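Local coordinates for LpxE (Aquifex aeolicus, PDB 6EBU), which is a PAP2-family membrane hydrolase that probably removes the 1-phosphate group from lipid A, at residues V8-F12 / A13-E17; D31-F34 / T35-Y39. The protein carries 1 engineered substitution. All coordinates share one frame; numbering follows the deposited sequence.

Interaction 1. Residues V8-F12 / A13-E17; sequences VIEDF and ALNLE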
ATOM      1  N   VAL A   8      -9.695 -19.289  -3.399  1.00 64.77           N
ATOM      2  CA  VAL A   8      -8.474 -18.524  -3.620  1.00 54.30           C
ATOM      3  C   VAL A   8      -8.774 -17.518  -4.725  1.00 61.17           C
ATOM      4  O   VAL A   8      -8.768 -17.858  -5.913  1.00 63.63           O
ATOM      5  CB  VAL A   8      -7.287 -19.425  -3.983  1.00 59.05           C
ATOM      6  CG1 VAL A   8      -6.060 -18.585  -4.309  1.00 59.36           C
ATOM      7  CG2 VAL A   8      -6.984 -20.387  -2.845  1.00 46.52           C
ATOM      8  N   ILE A   9      -9.038 -16.266  -4.335  1.00 56.84           N
ATOM      9  CA  ILE A   9      -9.371 -15.228  -5.310  1.00 54.27           C
ATOM     10  C   ILE A   9      -8.162 -14.715  -6.077  1.00 54.03           C
ATOM     11  O   ILE A   9      -8.331 -13.939  -7.026  1.00 62.03           O
ATOM     12  CB  ILE A   9     -10.073 -14.039  -4.627  1.00 51.00           C
ATOM     13  CG1 ILE A   9      -9.188 -13.453  -3.525  1.00 53.00           C
ATOM     14  CG2 ILE A   9     -11.425 -14.462  -4.062  1.00 46.72           C
ATOM     15  CD1 ILE A   9      -9.769 -12.224  -2.865  1.00 44.19           C
ATOM     16  N   GLU A  10      -6.950 -15.122  -5.700  1.00 50.64           N
ATOM     17  CA  GLU A  10      -5.735 -14.644  -6.348  1.00 52.41           C
ATOM     18  C   GLU A  10      -5.347 -15.457  -7.576  1.00 56.40           C
ATOM     19  O   GLU A  10      -4.414 -15.067  -8.287  1.00 66.96           O
ATOM     20  CB  GLU A  10      -4.568 -14.651  -5.349  1.00 42.99           C
ATOM     21  CG  GLU A  10      -4.932 -14.184  -3.947  1.00 50.92           C
ATOM     22  CD  GLU A  10      -4.537 -12.740  -3.687  1.00 51.41           C
ATOM     23  OE1 GLU A  10      -4.105 -12.430  -2.556  1.00 58.59           O
ATOM     24  OE2 GLU A  10      -4.652 -11.913  -4.615  1.00 50.34           O
ATOM     25  N   ASP A  11      -6.035 -16.564  -7.850  1.00 65.30           N
ATOM     26  CA  ASP A  11      -5.628 -17.486  -8.910  1.00 68.34           C
ATOM     27  C   ASP A  11      -6.474 -17.237 -10.157  1.00 65.79           C
ATOM     28  O   ASP A  11      -7.382 -17.993 -10.499  1.00 82.21           O
ATOM     29  CB  ASP A  11      -5.742 -18.929  -8.414  1.00 69.01           C
ATOM     30  CG  ASP A  11      -5.177 -19.953  -9.395  1.00 80.04           C
ATOM     31  OD1 ASP A  11      -4.874 -19.610 -10.558  1.00 85.97           O
ATOM     32  OD2 ASP A  11      -5.038 -21.127  -8.994  1.00 85.15           O
ATOM     33  N   PHE A  12      -6.165 -16.131 -10.833  1.00 64.78           N
ATOM     34  CA  PHE A  12      -6.655 -15.902 -12.185  1.00 61.43           C
ATOM     35  C   PHE A  12      -5.501 -15.386 -13.035  1.00 66.26           C
ATOM     36  O   PHE A  12      -4.499 -14.880 -12.520  1.00 68.21           O
ATOM     37  CB  PHE A  12      -7.867 -14.950 -12.234  1.00 51.97           C
ATOM     38  CG  PHE A  12      -7.632 -13.603 -11.614  1.00 54.23           C
ATOM     39  CD1 PHE A  12      -7.706 -13.435 -10.240  1.00 59.14           C
ATOM     40  CD2 PHE A  12      -7.384 -12.496 -12.407  1.00 56.00           C
ATOM     41  CE1 PHE A  12      -7.510 -12.193  -9.670  1.00 53.33           C
ATOM     42  CE2 PHE A  12      -7.187 -11.251 -11.841  1.00 62.62           C
ATOM     43  CZ  PHE A  12      -7.253 -11.098 -10.472  1.00 49.85           C
ATOM     44  N   ALA A  13      -5.646 -15.545 -14.354  1.00 66.18           N
ATOM     45  CA  ALA A  13      -4.508 -15.396 -15.256  1.00 66.07           C
ATOM     46  C   ALA A  13      -3.917 -13.993 -15.185  1.00 58.20           C
ATOM     47  O   ALA A  13      -2.692 -13.826 -15.125  1.00 51.21           O
ATOM     48  CB  ALA A  13      -4.926 -15.735 -16.688  1.00 60.27           C
ATOM     49  N   LEU A  14      -4.773 -12.969 -15.185  1.00 58.89           N
ATOM     50  CA  LEU A  14      -4.284 -11.594 -15.179  1.00 49.20           C
ATOM     51  C   LEU A  14      -3.481 -11.297 -13.918  1.00 58.70           C
ATOM     52  O   LEU A  14      -2.467 -10.592 -13.972  1.00 55.36           O
ATOM     53  CB  LEU A  14      -5.456 -10.623 -15.315  1.00 53.42           C
ATOM     54  CG  LEU A  14      -5.145  -9.126 -15.242  1.00 61.93           C
ATOM     55  CD1 LEU A  14      -4.091  -8.744 -16.266  1.00 57.10           C
ATOM     56  CD2 LEU A  14      -6.414  -8.314 -15.446  1.00 58.74           C
ATOM     57  N   ASN A  15      -3.912 -11.838 -12.776  1.00 52.02           N
ATOM     58  CA  ASN A  15      -3.200 -11.599 -11.526  1.00 52.10           C
ATOM     59  C   ASN A  15      -1.822 -12.247 -11.536  1.00 52.06           C
ATOM     60  O   ASN A  15      -0.835 -11.629 -11.121  1.00 55.81           O
ATOM     61  CB  ASN A  15      -4.021 -12.121 -10.348  1.00 52.32           C
ATOM     62  CG  ASN A  15      -3.682 -11.427  -9.044  1.00 54.12           C
ATOM     63  OD1 ASN A  15      -3.157 -10.314  -9.036  1.00 50.90           O
ATOM     64  ND2 ASN A  15      -3.988 -12.084  -7.932  1.00 52.32           N
ATOM     65  N   LEU A  16      -1.735 -13.493 -12.007  1.00 57.13           N
ATOM     66  CA  LEU A  16      -0.472 -14.221 -11.952  1.00 49.06           C
ATOM     67  C   LEU A  16       0.506 -13.736 -13.016  1.00 46.37           C
ATOM     68  O   LEU A  16       1.713 -13.656 -12.758  1.00 47.34           O
ATOM     69  CB  LEU A  16      -0.726 -15.721 -12.103  1.00 55.24           C
ATOM     70  CG  LEU A  16      -1.678 -16.356 -11.085  1.00 56.28           C
ATOM     71  CD1 LEU A  16      -1.701 -17.867 -11.251  1.00 47.58           C
ATOM     72  CD2 LEU A  16      -1.295 -15.975  -9.661  1.00 50.90           C
ATOM     73  N   GLU A  17       0.011 -13.413 -14.211  1.00 50.33           N
ATOM     74  CA  GLU A  17       0.897 -12.921 -15.262  1.00 55.06           C
ATOM     75  C   GLU A  17       1.450 -11.545 -14.913  1.00 51.46           C
ATOM     76  O   GLU A  17       2.628 -11.262 -15.162  1.00 52.64           O
ATOM     77  CB  GLU A  17       0.160 -12.886 -16.600  1.00 53.12           C
TER
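Asn15 reaches back from the first turn of helix 13-24 and grips the loop before it through its amide nitrogen. Asn15 ND2 gives a hydrogen bond to Glu10 O at 3.0 Å, with an N-H...O angle of 154° and the donor tilted from the carbonyl plane. A weak second bond, 3.4 Å long, runs from the same ND2 to Glu10 OE2. The amide is pinned from its other end as well, since Asn15 OD1 accepts from the backbone nitrogen of Leu152, on helix 151-170, which fixes the amide's rotation. Glu10 has its strongest polar partner in Ser104, reached through OE1.

This is the entrance to a helix. The type I beta turn Val8-Asp11 leads to Phe12 at the N-cap position, and Phe12 O opens the helical hydrogen-bonding pattern by accepting from Leu16 N at 3.1 Å.

The apolar part of the contact centres on the Phe12 ring. Its CG lies between the backbone N and the carbonyl carbon (chi1 57°), a torsion that folds the ring over the first helical turn. Asn15 CB sits over one face in a CH-pi contact, 3.5 Å from the ring centroid and displaced toward the rim, while ring and amide planes differ by only 15°. Leu14 CB touches CE2 of Phe12 at 3.9 Å.

Methyl-to-oxygen packing makes up the rest: the two methyls of Leu16 reach back to the turn, CD2 lying 3.5 Å from Glu10 O and CD1 3.7 Å from Asp11 OD1.

Interaction 2. Residues D31-F34 / T35-Y39; sequences DVFF and THFAY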
ATOM      1  N   ASP A  31      16.591  -4.054  -5.602  1.00 37.84           N
ATOM      2  CA  ASP A  31      16.458  -4.743  -4.323  1.00 36.40           C
ATOM      3  C   ASP A  31      16.813  -3.824  -3.165  1.00 48.28           C
ATOM      4  O   ASP A  31      16.124  -3.812  -2.138  1.00 44.84           O
ATOM      5  CB  ASP A  31      17.347  -5.988  -4.295  1.00 43.90           C
ATOM      6  CG  ASP A  31      16.879  -7.072  -5.248  1.00 42.61           C
ATOM      7  OD1 ASP A  31      15.792  -6.929  -5.841  1.00 48.10           O
ATOM      8  OD2 ASP A  31      17.603  -8.079  -5.395  1.00 52.87           O
ATOM      9  N   VAL A  32      17.887  -3.046  -3.311  1.00 39.01           N
ATOM     10  CA  VAL A  32      18.297  -2.141  -2.245  1.00 41.93           C
ATOM     11  C   VAL A  32      17.301  -0.996  -2.108  1.00 42.88           C
ATOM     12  O   VAL A  32      16.871  -0.657  -1.000  1.00 39.69           O
ATOM     13  CB  VAL A  32      19.723  -1.618  -2.496  1.00 39.61           C
ATOM     14  CG1 VAL A  32      20.086  -0.566  -1.462  1.00 35.95           C
ATOM     15  CG2 VAL A  32      20.725  -2.765  -2.468  1.00 36.34           C
ATOM     16  N   PHE A  33      16.915  -0.390  -3.235  1.00 38.63           N
ATOM     17  CA  PHE A  33      16.006   0.751  -3.189  1.00 43.33           C
ATOM     18  C   PHE A  33      14.690   0.383  -2.517  1.00 38.25           C
ATOM     19  O   PHE A  33      14.212   1.099  -1.630  1.00 39.05           O
ATOM     20  CB  PHE A  33      15.748   1.289  -4.597  1.00 34.87           C
ATOM     21  CG  PHE A  33      14.650   2.316  -4.656  1.00 36.08           C
ATOM     22  CD1 PHE A  33      14.916   3.649  -4.381  1.00 39.22           C
ATOM     23  CD2 PHE A  33      13.349   1.947  -4.968  1.00 30.69           C
ATOM     24  CE1 PHE A  33      13.907   4.598  -4.425  1.00 34.77           C
ATOM     25  CE2 PHE A  33      12.338   2.887  -5.010  1.00 40.29           C
ATOM     26  CZ  PHE A  33      12.616   4.216  -4.740  1.00 37.86           C
ATOM     27  N   PHE A  34      14.084  -0.730  -2.934  1.00 38.03           N
ATOM     28  CA  PHE A  34      12.780  -1.097  -2.395  1.00 39.06           C
ATOM     29  C   PHE A  34      12.880  -1.592  -0.960  1.00 34.91           C
ATOM     30  O   PHE A  34      11.924  -1.449  -0.191  1.00 43.61           O
ATOM     31  CB  PHE A  34      12.118  -2.145  -3.286  1.00 32.30           C
ATOM     32  CG  PHE A  34      11.468  -1.567  -4.505  1.00 32.49           C
ATOM     33  CD1 PHE A  34      10.634  -0.466  -4.401  1.00 32.25           C
ATOM     34  CD2 PHE A  34      11.700  -2.110  -5.757  1.00 31.22           C
ATOM     35  CE1 PHE A  34      10.034   0.077  -5.524  1.00 37.05           C
ATOM     36  CE2 PHE A  34      11.106  -1.572  -6.883  1.00 27.70           C
ATOM     37  CZ  PHE A  34      10.272  -0.477  -6.766  1.00 35.05           C
ATOM     38  N   THR A  35      14.020  -2.172  -0.580  1.00 37.22           N
ATOM     39  CA  THR A  35      14.231  -2.532   0.816  1.00 37.94           C
ATOM     40  C   THR A  35      14.317  -1.285   1.687  1.00 39.03           C
ATOM     41  O   THR A  35      13.703  -1.219   2.758  1.00 38.74           O
ATOM     42  CB  THR A  35      15.495  -3.380   0.958  1.00 35.41           C
ATOM     43  OG1 THR A  35      15.332  -4.603   0.229  1.00 42.06           O
ATOM     44  CG2 THR A  35      15.767  -3.703   2.421  1.00 37.22           C
ATOM     45  N   HIS A  36      15.074  -0.283   1.236  1.00 34.95           N
ATOM     46  CA  HIS A  36      15.166   0.973   1.974  1.00 36.74           C
ATOM     47  C   HIS A  36      13.835   1.715   1.965  1.00 41.20           C
ATOM     48  O   HIS A  36      13.461   2.344   2.962  1.00 39.66           O
ATOM     49  CB  HIS A  36      16.267   1.854   1.378  1.00 38.95           C
ATOM     50  CG  HIS A  36      17.649   1.298   1.531  1.00 36.49           C
ATOM     51  ND1 HIS A  36      18.783   2.056   1.325  1.00 44.00           N
ATOM     52  CD2 HIS A  36      18.083   0.059   1.867  1.00 35.45           C
ATOM     53  CE1 HIS A  36      19.854   1.309   1.528  1.00 37.82           C
ATOM     54  NE2 HIS A  36      19.457   0.093   1.858  1.00 40.20           N
ATOM     55  N   PHE A  37      13.103   1.640   0.851  1.00 34.36           N
ATOM     56  CA  PHE A  37      11.879   2.406   0.663  1.00 32.37           C
ATOM     57  C   PHE A  37      10.683   1.817   1.403  1.00 36.20           C
ATOM     58  O   PHE A  37       9.729   2.551   1.681  1.00 40.03           O
ATOM     59  CB  PHE A  37      11.558   2.499  -0.833  1.00 35.21           C
ATOM     60  CG  PHE A  37      10.556   3.561  -1.181  1.00 37.33           C
ATOM     61  CD1 PHE A  37      10.945   4.884  -1.308  1.00 36.01           C
ATOM     62  CD2 PHE A  37       9.228   3.234  -1.395  1.00 34.74           C
ATOM     63  CE1 PHE A  37      10.027   5.861  -1.634  1.00 37.63           C
ATOM     64  CE2 PHE A  37       8.305   4.209  -1.720  1.00 34.90           C
ATOM     65  CZ  PHE A  37       8.705   5.524  -1.838  1.00 34.92           C
ATOM     66  N   ALA A  38      10.715   0.519   1.726  1.00 34.38           N
ATOM     67  CA  ALA A  38       9.545  -0.142   2.301  1.00 42.51           C
ATOM     68  C   ALA A  38       9.102   0.506   3.608  1.00 42.71           C
ATOM     69  O   ALA A  38       7.901   0.546   3.901  1.00 37.42           O
ATOM     70  CB  ALA A  38       9.839  -1.625   2.523  1.00 33.64           C
ATOM     71  N   TYR A  39      10.052   1.019   4.397  1.00 41.27           N
ATOM     72  CA  TYR A  39       9.732   1.638   5.680  1.00 36.40           C
ATOM     73  C   TYR A  39       8.723   2.771   5.535  1.00 36.41           C
ATOM     74  O   TYR A  39       7.909   2.997   6.435  1.00 34.92           O
ATOM     75  CB  TYR A  39      11.014   2.156   6.330  1.00 41.39           C
ATOM     76  CG  TYR A  39      10.857   2.624   7.758  1.00 41.03           C
ATOM     77  CD1 TYR A  39      11.057   1.750   8.817  1.00 45.62           C
ATOM     78  CD2 TYR A  39      10.524   3.942   8.048  1.00 40.34           C
ATOM     79  CE1 TYR A  39      10.921   2.170  10.126  1.00 51.73           C
ATOM     80  CE2 TYR A  39      10.388   4.372   9.355  1.00 43.87           C
ATOM     81  CZ  TYR A  39      10.588   3.480  10.390  1.00 48.17           C
ATOM     82  OH  TYR A  39      10.456   3.891  11.697  1.00 53.48           O
TER
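Thr35 and Asp31 meet one turn apart on helix 28-37, where a single carbonyl oxygen is held twice by the same residue. Thr35 OG1 donates to Asp31 O at 2.6 Å, and Thr35 N donates to that oxygen at 3.1 Å; the two arrive from opposite faces of the carbonyl plane. With OG1 anti to its own carbonyl carbon (chi1 -63°), the hydroxyl swings back along the helix toward the preceding turn.

Two further i to i+4 pairs have their side chains side by side and pointing the same way. Val32 CG1 stands over one face of the His36 imidazole, 3.7 Å from the ring centroid and shifted toward the rim, with NE2 its nearest ring atom. Phe33 and Phe37 lie alongside each other, each with CG anti to the backbone N, and their planes are 18° apart. The rings are slid so far that they barely overlap: centroids are 5.3 Å apart, and Phe33 CZ approaches Phe37 CD1 at 3.9 Å.

Backbone bonds set this spacing. His36 N donates to Val32 O at 2.9 Å and Phe37 N to Phe33 O at 2.8 Å, whereas the bond from Ala38 N to Phe34 O is weak. Farther out, Phe34 meets the ring of Tyr145, whose hydroxyl is hydrogen-bonded to Asp31 OD1, and Phe37 packs on Leu138 and Ile139 of helix 126-145. Phe33 touches a bound octyl glucoside.

The threonine hydroxyl is thus satisfied within the helix by the carbonyl oxygen of Asp31, one turn earlier, while the detergent beside Phe33 is consistent with that ring facing the lipid region around a membrane enzyme.

How the interactions relate
Interaction 1 and interaction 2 lie in series near the start of the chain. The first spans the loop and opening turn of helix 13-24, and the second runs along helix 28-37, the next helix in sequence. Their centres are 26 Å apart and their nearest atoms about 15 Å, so they do not touch. Each anchors to a different later part of the fold: residues 8-17 lean on the start of helix 151-170 and the loop residues Gln84 and Phe150, whereas residues 31-39 pack against helix 126-145 and the loop residues Leu97 and Phe98. Together they illustrate how two successive N-terminal helices are attached separately to the helical bundle of a PAP2-type membrane protein.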